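Local coordinates for glycosyl hydrolases family 2, sugar binding domain protein (Bacteroides uniformis str. 3978 T3 ii, PDB 6D1P) that probably hydrolyses the O-glycosidic bonds of beta-glucuronides, as a family 2 glycoside hydrolase of a human gut bacterium, at residues A[35-41]-A[89-94]; A[117-123]-A[163-169]; A[612-618]-A[645-649]; A[622-628]-A[700-704]. One frame throughout, in Å; residues are numbered along the deposited sequence.

In the fold
Contacts 1 and 2 belong to one antiparallel sheet of the sugar-binding domain, their centres 9 Å apart: strands 89-96 and 162-169 are neighbours in it, and a salt bridge from Asp41 OD1 to Arg167 NE (2.8 Å) ties the two contacts. Both come near potassium sites: Arg39 pairs with Asp77 and Lys117 with Asp173, each a ligand of a bound potassium ion. Contacts 3 and 4, their centres 11 Å apart, lie on the opposite side of the chain's centre, 47 to 52 Å from the first pair between centres. There the end of the TIM-barrel region meets the next beta domain, and Ser647 of contact 3 bonds to Met622 of contact 4.

Contact 1 of 4, residues A[35-41]-A[89-94]; sequences WEFIRQD and PGWYRT
In the six-stranded antiparallel sheet of the family 2 sugar-binding domain, a jelly-roll-type beta sandwich, Glu36, Phe37 and Ile38 are paired with Arg93, Tyr92 and Trp91. The outer two pairs are hydrogen-bonded and the middle one is not; Glu36 N reaches Arg93 O at 2.8 Å. A salt bridge runs over that same pair. Arg93 places CG between its own backbone N and carbonyl carbon (chi1 63°) and then runs straight out, which brings NE to 2.7 Å from Glu36 OE1. The oxygen lies close to the guanidinium plane and is met on its anti side, though well tilted from the carboxylate plane, and NH2 adds a weak second bond to it. Trp91 is on this face too, and its indole reaches past the end of strand 35-38 to the loop after it: NE1 donates to Asp41 OD1 at 3.0 Å, with carboxylate and ring nearly coplanar, while Gln40 O sits at the ring edge, 3.3 Å from CD1. Asp41 OD1 also takes a salt bridge from Arg167, so two donors grip one oxygen. On the face of Phe37 and Tyr92, Phe37 CD1 lies over the tyrosine ring, 3.7 Å from CE2, with the two planes inclined at 39°. At the far end Thr94 CG2 makes a CH-pi contact, 3.5 Å from the centroid of the six-membered ring of Trp35 and squarely over its face. Strand 65-67 flanks 35-38 and strand 162-169 flanks 89-96; Ile45 and Val48 of helix 45-49 pack on Trp91, and Asn84 of the second subunit touches Ile38.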
# COMPACT_ATOMS: atom_id res chain seq x y z
N TRP A 35 6.68 4.27 -19.86
CA TRP A 35 5.39 4.01 -19.24
C TRP A 35 5.31 4.74 -17.90
O TRP A 35 6.32 4.98 -17.24
CB TRP A 35 5.18 2.52 -19.00
CG TRP A 35 4.95 1.69 -20.21
CD1 TRP A 35 5.89 1.06 -20.98
CD2 TRP A 35 3.67 1.33 -20.76
NE1 TRP A 35 5.27 0.33 -21.97
CE2 TRP A 35 3.91 0.49 -21.86
CE3 TRP A 35 2.35 1.64 -20.42
CZ2 TRP A 35 2.89 -0.04 -22.63
CZ3 TRP A 35 1.33 1.10 -21.19
CH2 TRP A 35 1.61 0.27 -22.28
N GLU A 36 4.10 5.09 -17.51
CA GLU A 36 3.85 5.54 -16.16
C GLU A 36 2.99 4.52 -15.44
O GLU A 36 2.13 3.86 -16.04
CB GLU A 36 3.17 6.90 -16.16
CG GLU A 36 4.10 8.05 -16.50
CD GLU A 36 3.42 9.42 -16.39
OE1 GLU A 36 2.26 9.55 -16.83
OE2 GLU A 36 4.04 10.35 -15.84
N PHE A 37 3.23 4.38 -14.14
CA PHE A 37 2.53 3.38 -13.34
C PHE A 37 2.16 3.97 -11.99
O PHE A 37 2.91 4.76 -11.42
CB PHE A 37 3.40 2.13 -13.17
CG PHE A 37 2.98 1.28 -12.03
CD1 PHE A 37 1.87 0.46 -12.14
CD2 PHE A 37 3.67 1.34 -10.83
CE1 PHE A 37 1.44 -0.30 -11.06
CE2 PHE A 37 3.25 0.58 -9.75
CZ PHE A 37 2.14 -0.25 -9.87
N ILE A 38 0.98 3.60 -11.47
CA ILE A 38 0.59 3.96 -10.10
C ILE A 38 -0.09 2.76 -9.47
O ILE A 38 -0.89 2.08 -10.11
CB ILE A 38 -0.32 5.22 -10.06
CG1 ILE A 38 -0.51 5.69 -8.64
CG2 ILE A 38 -1.69 4.97 -10.66
CD1 ILE A 38 -1.26 7.01 -8.55
N ARG A 39 0.22 2.50 -8.20
CA ARG A 39 -0.27 1.29 -7.54
C ARG A 39 -1.57 1.54 -6.75
O ARG A 39 -1.66 1.39 -5.53
CB ARG A 39 0.81 0.70 -6.65
CG ARG A 39 0.46 -0.70 -6.22
CD ARG A 39 1.62 -1.38 -5.57
NE ARG A 39 1.69 -1.08 -4.14
CZ ARG A 39 2.51 -1.73 -3.31
NH1 ARG A 39 3.30 -2.71 -3.79
NH2 ARG A 39 2.53 -1.42 -2.02
N GLN A 40 -2.61 1.90 -7.50
CA GLN A 40 -3.94 2.12 -6.95
C GLN A 40 -4.90 2.29 -8.11
O GLN A 40 -4.48 2.44 -9.27
CB GLN A 40 -3.99 3.34 -6.04
CG GLN A 40 -3.69 4.67 -6.74
CD GLN A 40 -3.88 5.85 -5.80
OE1 GLN A 40 -2.97 6.20 -5.04
NE2 GLN A 40 -5.05 6.44 -5.82
N ASP A 41 -6.18 2.20 -7.80
CA ASP A 41 -7.19 2.46 -8.80
C ASP A 41 -7.30 3.96 -8.99
O ASP A 41 -6.98 4.74 -8.09
CB ASP A 41 -8.54 1.88 -8.37
CG ASP A 41 -9.40 1.40 -9.54
OD1 ASP A 41 -8.92 1.36 -10.70
OD2 ASP A 41 -10.57 1.06 -9.30
N PRO A 89 -5.50 -3.22 -7.37
CA PRO A 89 -5.41 -2.64 -8.71
C PRO A 89 -4.24 -1.67 -8.85
O PRO A 89 -3.70 -1.13 -7.88
CB PRO A 89 -6.76 -1.92 -8.85
CG PRO A 89 -7.02 -1.42 -7.42
CD PRO A 89 -6.53 -2.56 -6.54
N GLY A 90 -3.86 -1.45 -10.11
CA GLY A 90 -2.85 -0.47 -10.47
C GLY A 90 -2.99 -0.17 -11.94
O GLY A 90 -3.63 -0.93 -12.68
N TRP A 91 -2.40 0.94 -12.38
CA TRP A 91 -2.62 1.45 -13.73
C TRP A 91 -1.31 1.75 -14.44
O TRP A 91 -0.37 2.27 -13.83
CB TRP A 91 -3.45 2.74 -13.70
CG TRP A 91 -4.95 2.59 -13.55
CD1 TRP A 91 -5.67 2.59 -12.38
CD2 TRP A 91 -5.91 2.49 -14.61
NE1 TRP A 91 -7.01 2.48 -12.65
CE2 TRP A 91 -7.19 2.41 -14.01
CE3 TRP A 91 -5.82 2.45 -16.00
CZ2 TRP A 91 -8.35 2.29 -14.76
CZ3 TRP A 91 -6.98 2.33 -16.74
CH2 TRP A 91 -8.23 2.25 -16.12
N TYR A 92 -1.27 1.48 -15.74
CA TYR A 92 -0.17 1.90 -16.60
C TYR A 92 -0.69 2.82 -17.70
O TYR A 92 -1.84 2.69 -18.13
CB TYR A 92 0.52 0.71 -17.26
CG TYR A 92 1.11 -0.30 -16.33
CD1 TYR A 92 0.34 -1.33 -15.79
CD2 TYR A 92 2.47 -0.29 -16.04
CE1 TYR A 92 0.90 -2.29 -14.96
CE2 TYR A 92 3.03 -1.24 -15.22
CZ TYR A 92 2.25 -2.24 -14.68
OH TYR A 92 2.83 -3.18 -13.86
N ARG A 93 0.15 3.74 -18.16
CA ARG A 93 -0.24 4.61 -19.28
C ARG A 93 0.99 5.06 -20.05
O ARG A 93 2.08 5.21 -19.48
CB ARG A 93 -1.02 5.83 -18.81
CG ARG A 93 -0.25 6.77 -17.91
CD ARG A 93 -1.14 7.92 -17.42
NE ARG A 93 -0.38 8.91 -16.66
CZ ARG A 93 -0.91 9.85 -15.89
NH1 ARG A 93 -2.23 9.97 -15.76
NH2 ARG A 93 -0.11 10.68 -15.25
N THR A 94 0.80 5.28 -21.35
CA THR A 94 1.88 5.75 -22.21
C THR A 94 1.29 6.32 -23.51
O THR A 94 0.08 6.30 -23.73
CB THR A 94 2.88 4.65 -22.55
OG1 THR A 94 3.98 5.24 -23.22
CG2 THR A 94 2.25 3.62 -23.51

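Contact 2 of 4, residues A[117-123]-A[163-169]; sequences KTEVYVY and PIAIRCD
Lys117 and Asp169 open the ladder with paired backbone bonds, Lys117 N to Asp169 O and Asp169 N to Lys117 O, both 2.8 Å. Two waters also join their side chains. Both accept from Lys117 NZ and lie within bonding distance of Asp169 OD2, the nearer at 2.7 Å, so they bridge charges that stand 4.6 Å apart between NZ and OD2. The ammonium has its direct salt bridge with Asp173, a ligand of a bound potassium ion, and Asp169 OD1 bonds to Ser171. Further along, Glu119 with Arg167 and Tyr121 with Ala165 repeat the two-bond pattern, and Tyr123 N adds a nearly straight bond to Pro163 O at 2.9 Å. Glu119 and Arg167 lie alongside each other and point the same way, but no guanidinium N-H is directed at the carboxylate; Arg167 NE instead pairs with Asp41. Glu119 OE1 accepts from Tyr121 OH at 2.8 Å, nearly along its C-O bond. A phenylalanine in place of Tyr121 would probably leave that oxygen without its short donor and the carboxylate freer to turn. Strand 162-169 is fourth and 117-122 fifth across the six-stranded sheet of the sugar-binding domain, flanked by 89-96 and 125-131 respectively. On the face carrying Thr118, Val120 and Val122 the packing is largely aliphatic. Thr118 turns its methyl anti to the backbone N (OG1 chi1 -56°), bringing CG2 to 3.5 Å from Ile166 CG2, and Val122 CG2 meets Ile164 CD1 at 3.8 Å. Ile45 of helix 45-49 touches Tyr121, and Met49 covers Ala165.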
# COMPACT_ATOMS: atom_id res chain seq x y z
N LYS A 117 -6.11 -9.85 -13.40
CA LYS A 117 -7.12 -9.34 -14.32
C LYS A 117 -6.58 -8.08 -14.99
O LYS A 117 -5.88 -7.28 -14.35
CB LYS A 117 -8.43 -9.03 -13.59
CG LYS A 117 -8.94 -10.12 -12.64
CD LYS A 117 -10.39 -9.83 -12.23
CE LYS A 117 -11.04 -10.99 -11.47
NZ LYS A 117 -10.35 -11.19 -10.20
N THR A 118 -6.90 -7.90 -16.27
CA THR A 118 -6.32 -6.80 -17.04
C THR A 118 -7.38 -6.16 -17.92
O THR A 118 -8.24 -6.85 -18.47
CB THR A 118 -5.13 -7.29 -17.89
OG1 THR A 118 -4.15 -7.92 -17.07
CG2 THR A 118 -4.49 -6.14 -18.63
N GLU A 119 -7.34 -4.83 -18.02
CA GLU A 119 -8.24 -4.07 -18.88
C GLU A 119 -7.43 -3.08 -19.72
O GLU A 119 -6.54 -2.40 -19.20
CB GLU A 119 -9.29 -3.32 -18.07
CG GLU A 119 -10.20 -4.18 -17.22
CD GLU A 119 -11.17 -3.37 -16.36
OE1 GLU A 119 -11.15 -2.12 -16.43
OE2 GLU A 119 -11.96 -3.97 -15.60
N VAL A 120 -7.76 -2.99 -21.01
CA VAL A 120 -6.99 -2.23 -21.98
C VAL A 120 -7.84 -1.08 -22.53
O VAL A 120 -8.97 -1.29 -22.97
CB VAL A 120 -6.52 -3.13 -23.13
CG1 VAL A 120 -5.53 -2.39 -23.99
CG2 VAL A 120 -5.92 -4.39 -22.58
N TYR A 121 -7.27 0.13 -22.53
CA TYR A 121 -7.98 1.32 -22.98
C TYR A 121 -7.17 2.05 -24.03
O TYR A 121 -5.97 2.26 -23.85
CB TYR A 121 -8.26 2.26 -21.82
CG TYR A 121 -9.17 1.71 -20.75
CD1 TYR A 121 -8.69 0.83 -19.78
CD2 TYR A 121 -10.50 2.11 -20.68
CE1 TYR A 121 -9.53 0.34 -18.78
CE2 TYR A 121 -11.34 1.62 -19.69
CZ TYR A 121 -10.86 0.74 -18.75
OH TYR A 121 -11.72 0.28 -17.77
N VAL A 122 -7.83 2.43 -25.12
CA VAL A 122 -7.36 3.48 -26.02
C VAL A 122 -8.12 4.75 -25.65
O VAL A 122 -9.36 4.79 -25.71
CB VAL A 122 -7.62 3.12 -27.49
CG1 VAL A 122 -7.42 4.35 -28.39
CG2 VAL A 122 -6.75 1.94 -27.95
N TYR A 123 -7.39 5.79 -25.25
CA TYR A 123 -8.01 6.98 -24.68
C TYR A 123 -9.08 6.57 -23.67
O TYR A 123 -8.77 5.87 -22.70
CB TYR A 123 -8.58 7.87 -25.80
CG TYR A 123 -8.97 9.25 -25.33
CD1 TYR A 123 -10.20 9.79 -25.68
CD2 TYR A 123 -8.12 10.01 -24.53
CE1 TYR A 123 -10.59 11.06 -25.25
CE2 TYR A 123 -8.49 11.28 -24.10
CZ TYR A 123 -9.73 11.80 -24.46
OH TYR A 123 -10.12 13.05 -24.04
N PRO A 163 -2.93 7.68 -26.91
CA PRO A 163 -2.81 7.38 -25.48
C PRO A 163 -3.36 6.01 -25.11
O PRO A 163 -4.50 5.65 -25.44
CB PRO A 163 -3.62 8.51 -24.82
CG PRO A 163 -4.40 9.19 -25.95
CD PRO A 163 -4.17 8.40 -27.21
N ILE A 164 -2.53 5.24 -24.41
CA ILE A 164 -2.83 3.88 -23.99
C ILE A 164 -2.85 3.83 -22.47
O ILE A 164 -1.96 4.40 -21.82
CB ILE A 164 -1.79 2.89 -24.56
CG1 ILE A 164 -1.86 2.89 -26.08
CG2 ILE A 164 -2.00 1.46 -24.03
CD1 ILE A 164 -3.23 2.53 -26.61
N ALA A 165 -3.84 3.17 -21.90
CA ALA A 165 -3.83 2.89 -20.47
C ALA A 165 -4.24 1.45 -20.25
O ALA A 165 -5.09 0.92 -20.97
CB ALA A 165 -4.74 3.84 -19.68
N ILE A 166 -3.62 0.82 -19.26
CA ILE A 166 -3.88 -0.57 -18.93
C ILE A 166 -4.03 -0.69 -17.43
O ILE A 166 -3.13 -0.30 -16.68
CB ILE A 166 -2.75 -1.49 -19.42
CG1 ILE A 166 -2.55 -1.29 -20.92
CG2 ILE A 166 -3.11 -2.93 -19.12
CD1 ILE A 166 -1.31 -1.91 -21.44
N ARG A 167 -5.16 -1.25 -17.00
CA ARG A 167 -5.44 -1.49 -15.59
C ARG A 167 -5.17 -2.97 -15.31
O ARG A 167 -5.75 -3.84 -15.96
CB ARG A 167 -6.89 -1.13 -15.26
CG ARG A 167 -7.30 -1.30 -13.79
CD ARG A 167 -8.81 -1.03 -13.61
NE ARG A 167 -9.27 -1.01 -12.22
CZ ARG A 167 -9.59 -2.09 -11.51
NH1 ARG A 167 -9.49 -3.30 -12.05
NH2 ARG A 167 -10.01 -1.96 -10.27
N CYS A 168 -4.27 -3.24 -14.36
CA CYS A 168 -4.01 -4.60 -13.89
C CYS A 168 -4.45 -4.74 -12.45
O CYS A 168 -4.34 -3.80 -11.66
CB CYS A 168 -2.53 -4.98 -13.99
SG CYS A 168 -1.99 -5.24 -15.67
N ASP A 169 -4.96 -5.91 -12.10
CA ASP A 169 -5.45 -6.13 -10.75
C ASP A 169 -5.09 -7.54 -10.30
O ASP A 169 -5.31 -8.51 -11.04
CB ASP A 169 -6.97 -5.91 -10.68
CG ASP A 169 -7.54 -6.28 -9.34
OD1 ASP A 169 -7.68 -5.39 -8.49
OD2 ASP A 169 -7.85 -7.48 -9.12
O HOH W 1 -7.54 -10.28 -9.20
O HOH W 2 -10.42 -8.16 -8.99

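Contact 3 of 4, residues A[612-618]-A[645-649]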
# COMPACT_ATOMS: atom_id res chain seq x y z
N VAL A 612 26.05 -30.91 -5.88
CA VAL A 612 25.65 -32.29 -5.67
C VAL A 612 24.90 -32.80 -6.89
O VAL A 612 25.24 -33.85 -7.45
CB VAL A 612 24.81 -32.42 -4.39
CG1 VAL A 612 24.31 -33.83 -4.25
CG2 VAL A 612 25.64 -31.99 -3.19
N PHE A 613 23.90 -32.04 -7.35
CA PHE A 613 23.18 -32.42 -8.56
C PHE A 613 24.12 -32.45 -9.76
O PHE A 613 24.05 -33.37 -10.60
CB PHE A 613 22.00 -31.48 -8.84
CG PHE A 613 20.77 -31.79 -8.03
CD1 PHE A 613 19.92 -32.83 -8.40
CD2 PHE A 613 20.47 -31.08 -6.88
CE1 PHE A 613 18.81 -33.14 -7.65
CE2 PHE A 613 19.34 -31.38 -6.12
CZ PHE A 613 18.51 -32.41 -6.50
N GLN A 614 24.98 -31.44 -9.89
CA GLN A 614 25.82 -31.34 -11.07
C GLN A 614 26.76 -32.54 -11.15
O GLN A 614 26.95 -33.13 -12.22
CB GLN A 614 26.60 -30.03 -11.07
CG GLN A 614 27.30 -29.71 -12.40
CD GLN A 614 27.95 -28.32 -12.38
OE1 GLN A 614 28.74 -28.00 -11.49
NE2 GLN A 614 27.59 -27.49 -13.37
N SER A 615 27.32 -32.93 -10.00
CA SER A 615 28.26 -34.04 -9.98
C SER A 615 27.60 -35.35 -10.40
O SER A 615 28.30 -36.25 -10.88
CB SER A 615 28.86 -34.18 -8.59
OG SER A 615 27.89 -34.62 -7.67
N TYR A 616 26.28 -35.47 -10.25
CA TYR A 616 25.56 -36.69 -10.64
C TYR A 616 25.00 -36.62 -12.05
O TYR A 616 24.86 -37.65 -12.70
CB TYR A 616 24.40 -36.94 -9.67
CG TYR A 616 24.71 -37.77 -8.44
CD1 TYR A 616 24.60 -39.15 -8.47
CD2 TYR A 616 25.05 -37.17 -7.24
CE1 TYR A 616 24.85 -39.92 -7.34
CE2 TYR A 616 25.30 -37.93 -6.10
CZ TYR A 616 25.20 -39.31 -6.16
OH TYR A 616 25.43 -40.10 -5.05
N TRP A 617 24.69 -35.43 -12.54
CA TRP A 617 23.90 -35.31 -13.75
C TRP A 617 24.66 -34.74 -14.93
O TRP A 617 24.32 -35.05 -16.07
CB TRP A 617 22.67 -34.41 -13.50
CG TRP A 617 21.59 -35.05 -12.69
CD1 TRP A 617 21.58 -36.33 -12.19
CD2 TRP A 617 20.34 -34.46 -12.32
NE1 TRP A 617 20.40 -36.56 -11.52
CE2 TRP A 617 19.62 -35.44 -11.58
CE3 TRP A 617 19.75 -33.21 -12.54
CZ2 TRP A 617 18.35 -35.18 -11.05
CZ3 TRP A 617 18.47 -32.96 -12.01
CH2 TRP A 617 17.79 -33.95 -11.28
N SER A 618 25.64 -33.89 -14.67
CA SER A 618 26.34 -33.21 -15.75
C SER A 618 27.36 -34.16 -16.39
O SER A 618 28.03 -34.92 -15.69
CB SER A 618 27.06 -31.97 -15.23
OG SER A 618 27.64 -31.27 -16.30
N VAL A 645 33.50 -34.22 -1.21
CA VAL A 645 33.76 -33.58 -2.49
C VAL A 645 32.72 -34.06 -3.48
O VAL A 645 32.41 -35.26 -3.53
CB VAL A 645 35.18 -33.88 -3.01
CG1 VAL A 645 35.35 -33.26 -4.37
CG2 VAL A 645 36.21 -33.33 -2.04
N TYR A 646 32.18 -33.15 -4.26
CA TYR A 646 31.17 -33.51 -5.24
C TYR A 646 31.79 -33.30 -6.62
O TYR A 646 31.97 -32.17 -7.08
CB TYR A 646 29.86 -32.74 -5.00
CG TYR A 646 29.16 -33.34 -3.80
CD1 TYR A 646 28.28 -34.43 -3.95
CD2 TYR A 646 29.46 -32.91 -2.51
CE1 TYR A 646 27.68 -35.03 -2.85
CE2 TYR A 646 28.87 -33.51 -1.40
CZ TYR A 646 27.99 -34.58 -1.58
OH TYR A 646 27.41 -35.17 -0.49
N SER A 647 32.15 -34.42 -7.25
CA SER A 647 32.75 -34.40 -8.57
C SER A 647 32.19 -35.55 -9.39
O SER A 647 31.82 -36.60 -8.84
CB SER A 647 34.29 -34.51 -8.45
OG SER A 647 34.88 -34.82 -9.70
N ASN A 648 32.09 -35.34 -10.70
CA ASN A 648 31.87 -36.41 -11.66
C ASN A 648 33.17 -36.92 -12.28
O ASN A 648 33.12 -37.63 -13.29
CB ASN A 648 30.92 -35.94 -12.77
CG ASN A 648 31.37 -34.65 -13.40
OD1 ASN A 648 32.39 -34.06 -13.00
ND2 ASN A 648 30.62 -34.18 -14.39
N CYS A 649 34.32 -36.54 -11.73
CA CYS A 649 35.60 -37.06 -12.21
C CYS A 649 35.81 -38.47 -11.66
O CYS A 649 35.49 -38.73 -10.50
CB CYS A 649 36.76 -36.16 -11.79
SG CYS A 649 36.93 -34.59 -12.73
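Tyr646 turns its CG away from the carbonyl carbon to lie beside the backbone N (chi1 -75°), which lays its ring alongside Val612 of the helix, the two side chains pointing the same way. Asn648 instead takes chi1 52°, its CG wedged between N and carbonyl carbon, and its amide swings toward the end of the helix. Val612 CG2 sits over the centre of the tyrosine ring, 3.6 Å from the centroid, in a CH-pi contact, and CG1 comes to 3.8 Å from CE1. At the ring's edge, in its plane, lies Ser615 OG, 3.7 Å from CD1; this hydroxyl is already spent on Val612 O, one turn back, at 2.8 Å. Ser615 CB rests against the strand backbone, 3.6 Å from Ser647 N. The hydroxyl of Tyr646 bonds to Asp558 OD1, so an alanine here is likely to strip Val612 of its aromatic cover, open a gap beside the helix and leave that carboxylate oxygen without this donor. Beyond the strand, Asn648 ND2 donates to Ser618 O at 3.0 Å, coming from well above the carbonyl plane although the oxygen lies in the plane of the amide. The same ND2 bonds to Lys620 O, and OD1 accepts from Met622 N, so one asparagine holds the connection leading out of the helix at three points. Ser647 OG closes an ST turn by accepting from Cys649 N at 2.7 Å. The arrangement is a domain junction: helix 609-617, the last helix in the chain, at the end of the TIM-barrel region, packs on strand 641-647 of the beta domain that follows.

Contact 4 of 4, residues A[622-628]-A[700-704]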
# COMPACT_ATOMS: atom_id res chain seq x y z
N MET A 622 33.72 -31.68 -13.58
CA MET A 622 33.67 -30.66 -12.55
C MET A 622 34.15 -31.30 -11.25
O MET A 622 34.23 -32.53 -11.13
CB MET A 622 32.27 -30.06 -12.38
CG MET A 622 31.14 -31.09 -12.14
SD MET A 622 31.10 -31.75 -10.45
CE MET A 622 30.53 -30.33 -9.52
N LEU A 623 34.44 -30.44 -10.29
CA LEU A 623 34.99 -30.80 -9.00
C LEU A 623 34.60 -29.68 -8.04
O LEU A 623 34.85 -28.51 -8.34
CB LEU A 623 36.51 -30.95 -9.10
CG LEU A 623 37.35 -31.26 -7.86
CD1 LEU A 623 37.09 -32.68 -7.39
CD2 LEU A 623 38.83 -31.08 -8.18
N HIS A 624 33.97 -30.02 -6.91
CA HIS A 624 33.54 -29.02 -5.94
C HIS A 624 33.75 -29.58 -4.54
O HIS A 624 33.05 -30.51 -4.14
CB HIS A 624 32.08 -28.61 -6.12
CG HIS A 624 31.60 -27.58 -5.13
ND1 HIS A 624 31.58 -26.22 -5.41
CD2 HIS A 624 31.14 -27.70 -3.86
CE1 HIS A 624 31.11 -25.56 -4.36
NE2 HIS A 624 30.85 -26.44 -3.40
N ILE A 625 34.69 -29.00 -3.81
CA ILE A 625 34.83 -29.32 -2.40
C ILE A 625 33.67 -28.69 -1.66
O ILE A 625 33.40 -27.49 -1.79
CB ILE A 625 36.17 -28.79 -1.87
CG1 ILE A 625 37.33 -29.34 -2.71
CG2 ILE A 625 36.29 -29.11 -0.39
CD1 ILE A 625 38.63 -28.56 -2.53
N TYR A 626 32.97 -29.49 -0.86
CA TYR A 626 31.88 -28.94 -0.08
C TYR A 626 32.45 -28.09 1.05
O TYR A 626 33.20 -28.58 1.89
CB TYR A 626 30.98 -30.06 0.45
CG TYR A 626 30.02 -29.59 1.51
CD1 TYR A 626 29.26 -28.43 1.33
CD2 TYR A 626 29.89 -30.27 2.71
CE1 TYR A 626 28.39 -27.98 2.31
CE2 TYR A 626 29.02 -29.83 3.69
CZ TYR A 626 28.28 -28.69 3.48
OH TYR A 626 27.42 -28.26 4.47
N GLY A 627 32.07 -26.80 1.06
CA GLY A 627 32.46 -25.92 2.14
C GLY A 627 32.96 -24.56 1.70
O GLY A 627 33.50 -23.82 2.51
N HIS A 628 32.79 -24.20 0.42
CA HIS A 628 33.14 -22.86 -0.03
C HIS A 628 32.45 -21.78 0.80
O HIS A 628 33.03 -20.72 1.06
CB HIS A 628 32.76 -22.68 -1.50
CG HIS A 628 33.70 -23.33 -2.46
ND1 HIS A 628 34.57 -22.60 -3.24
CD2 HIS A 628 33.89 -24.63 -2.79
CE1 HIS A 628 35.26 -23.43 -4.01
NE2 HIS A 628 34.86 -24.66 -3.76
N LEU A 700 41.53 -31.21 -13.08
CA LEU A 700 40.65 -30.20 -12.52
C LEU A 700 41.12 -29.85 -11.11
O LEU A 700 41.77 -30.65 -10.44
CB LEU A 700 39.20 -30.68 -12.52
CG LEU A 700 38.46 -30.40 -13.83
CD1 LEU A 700 38.89 -31.34 -14.95
CD2 LEU A 700 36.97 -30.49 -13.64
N ASP A 701 40.81 -28.63 -10.66
CA ASP A 701 41.31 -28.16 -9.38
C ASP A 701 40.22 -27.39 -8.67
O ASP A 701 39.39 -26.74 -9.30
CB ASP A 701 42.54 -27.25 -9.54
CG ASP A 701 43.69 -27.92 -10.29
OD1 ASP A 701 44.03 -29.07 -9.96
OD2 ASP A 701 44.25 -27.27 -11.21
N ASP A 702 40.23 -27.47 -7.34
CA ASP A 702 39.39 -26.63 -6.51
C ASP A 702 40.11 -26.44 -5.19
O ASP A 702 41.00 -27.23 -4.83
CB ASP A 702 37.99 -27.24 -6.31
CG ASP A 702 37.02 -26.31 -5.56
OD1 ASP A 702 37.13 -25.07 -5.69
OD2 ASP A 702 36.15 -26.84 -4.83
N GLU A 703 39.74 -25.39 -4.46
CA GLU A 703 40.39 -25.04 -3.20
C GLU A 703 39.42 -24.24 -2.33
O GLU A 703 38.73 -23.35 -2.81
CB GLU A 703 41.67 -24.21 -3.43
CG GLU A 703 42.19 -23.50 -2.15
CD GLU A 703 43.15 -22.32 -2.42
OE1 GLU A 703 43.99 -22.42 -3.35
OE2 GLU A 703 43.05 -21.30 -1.70
N ILE A 704 39.39 -24.58 -1.04
CA ILE A 704 38.73 -23.76 -0.05
C ILE A 704 39.67 -23.60 1.13
O ILE A 704 40.59 -24.39 1.33
CB ILE A 704 37.38 -24.35 0.43
CG1 ILE A 704 37.62 -25.59 1.30
CG2 ILE A 704 36.48 -24.68 -0.76
CD1 ILE A 704 36.35 -26.16 1.90
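The His628 imidazole has Ile704 CG2 centred over one face, 3.4 Å from the ring centroid in a CH-pi contact, and the Asp702 carboxylate at its edge, the two planes only 8° apart. Strand 623-625 and strand 698-709 belong to the two different sheets of a beta sandwich, probably immunoglobulin-like, with no backbone-to-backbone bond between these segments; side chains bridge them. Asp702 supplies the polar part of the contact. With CG anti to the backbone N (chi1 -174°), the carboxylate is directed at the other strand, where OD2 accepts two bonds: from His628 NE2 at 2.7 Å through its syn lone pair, in the ring plane, and from Ile625 N at 2.8 Å, nearly along the C-O bond. Such a pair of donors probably favours a charged carboxylate and fixes its rotation. Beside the carboxylate, Ile625 CG2 meets Ile704 CD1 at 3.7 Å, and Ile704 CD1 also lies close to Gly627. A CB on Gly627 would crowd that CD1 and, at this backbone conformation with positive phi, also jam against the carbonyl oxygen of the preceding Tyr626. Glu608 receives the Gly627 N-H and His624 NE2 from the side of the TIM-barrel region, and Ala691 of strand 685-695 packs on Leu623 and Ile625. At the other end of the contact, Leu623 CD2 lies 3.7 Å from Leu700 O, and Leu700 CD2 touches the backbone of Met622, 3.5 Å from its N.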